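Local coordinates for lipoate-protein ligase, putative (Streptococcus pneumoniae, PDB 1VQZ), which is a putative member of the lipoate-protein ligase family, with a ligase A/B catalytic domain and a bacterial lipoate ligase C-terminal region, at residues V77-I81 against D249-G253. Numbering follows the deposited sequence.
Sequences VVRRI and DWNYG. With EDO (1,2-ethanediol), chain I; EDO (1,2-ethanediol), chain G; EDO (1,2-ethanediol), chain Q.
Extended backbone at 77-79, in an outer strand of a three-stranded sheet, on the side away from strand 52-55, meets the C-terminal end of the short helix 248-251; the closest CA pair is Arg79–Asn251 (4.9 Å). Side chains of the helix replace a neighbouring strand: Arg79 N donates to Asn251 OD1 (3.0 Å, 168°), and Trp250 NE1 donates to Arg79 O (2.9 Å, 157°), so both backbone polar groups of Arg79 are satisfied. Asn251, with chi1 in m, turns ND2 to Phe245 O. The Arg79 side chain (chi1 t, chi2 t, chi3 m) runs along the face of the Trp250 ring toward the helix end, where carbonyls commonly lack amide partners: Arg79 NE reaches Trp250 O (2.8 Å) and Arg79 NH2 reaches Tyr252 O (3.0 Å), while its NH1 binds Gln59 O. Asn251 O lies over the guanidinium face but is bonded to Thr61 OG1. Arg79 CD sits 3.8 Å from the centroid of the Trp250 six-membered ring, 20° off its normal, a CH-pi contact. Val77 CG1 packs against Tyr252 CZ (4.2 Å). Tyr252 leaves helical geometry. The arrangement is an arginine from an edge strand hydrogen-bonding the carbonyls at the end of a short helix, docking helix 248-251 onto strand 76-79 of the lipoyl ligase A/B catalytic domain family.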
loop_
_atom_site.group_PDB
_atom_site.type_symbol
_atom_site.label_atom_id
_atom_site.label_comp_id
_atom_site.label_asym_id
_atom_site.label_seq_id
_atom_site.Cartn_x
_atom_site.Cartn_y
_atom_site.Cartn_z
ATOM N N VAL A 77 13.443 3.354 4.724
ATOM C CA VAL A 77 12.797 3.088 3.448
ATOM C C VAL A 77 12.409 1.601 3.399
ATOM O O VAL A 77 13.299 0.714 3.349
ATOM C CB VAL A 77 13.685 3.520 2.229
ATOM C CG1 VAL A 77 13.063 3.161 0.915
ATOM C CG2 VAL A 77 13.990 5.000 2.287
ATOM N N VAL A 78 11.089 1.338 3.353
ATOM C CA VAL A 78 10.564 -0.034 3.300
ATOM C C VAL A 78 9.466 -0.184 2.249
ATOM O O VAL A 78 8.608 0.680 2.114
ATOM C CB VAL A 78 10.073 -0.467 4.714
ATOM C CG1 VAL A 78 9.556 -1.906 4.743
ATOM C CG2 VAL A 78 11.205 -0.285 5.768
ATOM N N ARG A 79 9.537 -1.246 1.464
ATOM C CA ARG A 79 8.522 -1.553 0.465
ATOM C C ARG A 79 7.406 -2.324 1.134
ATOM O O ARG A 79 7.646 -3.316 1.797
ATOM C CB ARG A 79 9.146 -2.370 -0.652
ATOM C CG ARG A 79 8.244 -2.713 -1.801
ATOM C CD ARG A 79 8.888 -3.724 -2.676
ATOM N NE ARG A 79 10.111 -3.306 -3.392
ATOM C CZ ARG A 79 10.161 -2.492 -4.448
ATOM N NH1 ARG A 79 9.075 -1.882 -4.905
ATOM N NH2 ARG A 79 11.329 -2.270 -5.047
ATOM N N ARG A 80 6.177 -1.857 0.955
ATOM C CA ARG A 80 5.006 -2.572 1.444
ATOM C C ARG A 80 4.433 -3.565 0.439
ATOM O O ARG A 80 4.920 -3.728 -0.738
ATOM C CB ARG A 80 3.918 -1.559 1.907
ATOM C CG ARG A 80 3.331 -0.702 0.798
ATOM C CD ARG A 80 2.102 0.140 1.252
ATOM N NE ARG A 80 1.632 0.792 0.031
ATOM C CZ ARG A 80 2.117 1.929 -0.488
ATOM N NH1 ARG A 80 3.036 2.621 0.161
ATOM N NH2 ARG A 80 1.676 2.353 -1.682
ATOM N N ILE A 81 3.439 -4.322 0.909
ATOM C CA ILE A 81 2.886 -5.400 0.059
ATOM C C ILE A 81 1.618 -5.033 -0.685
ATOM O O ILE A 81 1.033 -5.891 -1.306
ATOM C CB ILE A 81 2.736 -6.747 0.823
ATOM C CG1 ILE A 81 1.615 -6.685 1.866
ATOM C CG2 ILE A 81 4.079 -7.119 1.465
ATOM C CD1 ILE A 81 1.375 -7.987 2.602
ATOM N N ASP A 249 17.383 -6.383 -0.965
ATOM C CA ASP A 249 16.889 -7.138 -2.103
ATOM C C ASP A 249 15.365 -6.955 -2.259
ATOM O O ASP A 249 14.828 -6.949 -3.382
ATOM C CB ASP A 249 17.145 -8.646 -1.946
ATOM C CG ASP A 249 18.619 -9.048 -2.080
ATOM O OD1 ASP A 249 19.433 -8.317 -2.664
ATOM O OD2 ASP A 249 18.944 -10.154 -1.609
ATOM N N TRP A 250 14.687 -6.848 -1.122
ATOM C CA TRP A 250 13.268 -6.614 -1.119
ATOM C C TRP A 250 12.932 -5.128 -1.317
ATOM O O TRP A 250 12.070 -4.785 -2.117
ATOM C CB TRP A 250 12.619 -7.141 0.174
ATOM C CG TRP A 250 11.212 -6.668 0.319
ATOM C CD1 TRP A 250 10.748 -5.709 1.216
ATOM C CD2 TRP A 250 10.085 -7.057 -0.465
ATOM N NE1 TRP A 250 9.400 -5.484 1.006
ATOM C CE2 TRP A 250 8.966 -6.290 -0.009
ATOM C CE3 TRP A 250 9.895 -7.958 -1.530
ATOM C CZ2 TRP A 250 7.714 -6.412 -0.559
ATOM C CZ3 TRP A 250 8.603 -8.069 -2.093
ATOM C CH2 TRP A 250 7.529 -7.307 -1.577
ATOM N N ASN A 251 13.561 -4.250 -0.547
ATOM C CA ASN A 251 13.118 -2.826 -0.517
ATOM C C ASN A 251 13.484 -2.085 -1.808
ATOM O O ASN A 251 12.713 -1.234 -2.288
ATOM C CB ASN A 251 13.714 -2.105 0.706
ATOM C CG ASN A 251 13.172 -2.607 2.005
ATOM O OD1 ASN A 251 11.996 -2.874 2.106
ATOM N ND2 ASN A 251 14.009 -2.680 3.028
ATOM N N TYR A 252 14.663 -2.419 -2.331
ATOM C CA TYR A 252 15.171 -1.893 -3.603
ATOM C C TYR A 252 15.133 -3.028 -4.613
ATOM O O TYR A 252 14.111 -3.245 -5.260
ATOM C CB TYR A 252 16.587 -1.349 -3.395
ATOM C CG TYR A 252 16.602 -0.071 -2.579
ATOM C CD1 TYR A 252 16.553 -0.104 -1.189
ATOM C CD2 TYR A 252 16.662 1.170 -3.197
ATOM C CE1 TYR A 252 16.578 1.100 -0.419
ATOM C CE2 TYR A 252 16.689 2.367 -2.461
ATOM C CZ TYR A 252 16.620 2.324 -1.077
ATOM O OH TYR A 252 16.635 3.503 -0.364
ATOM N N GLY A 253 16.227 -3.778 -4.735
ATOM C CA GLY A 253 16.205 -5.054 -5.472
ATOM C C GLY A 253 16.996 -5.038 -6.758
ATOM O O GLY A 253 17.304 -3.979 -7.286
HETATM C C1 EDO I . 12.020 -5.911 -5.648
HETATM O O1 EDO I . 12.033 -6.453 -7.001
HETATM C C2 EDO I . 11.312 -6.873 -4.691
HETATM O O2 EDO I . 12.005 -8.143 -4.574
HETATM C C1 EDO G . 19.874 -8.649 1.378
HETATM O O1 EDO G . 19.491 -7.668 0.414
HETATM C C2 EDO G . 20.196 -7.917 2.644
HETATM O O2 EDO G . 19.966 -6.545 2.318
HETATM C C1 EDO Q . 20.570 4.629 -2.681
HETATM O O1 EDO Q . 20.872 3.331 -3.178
HETATM C C2 EDO Q . 19.136 5.137 -2.815
HETATM O O2 EDO Q . 18.591 5.516 -1.519
#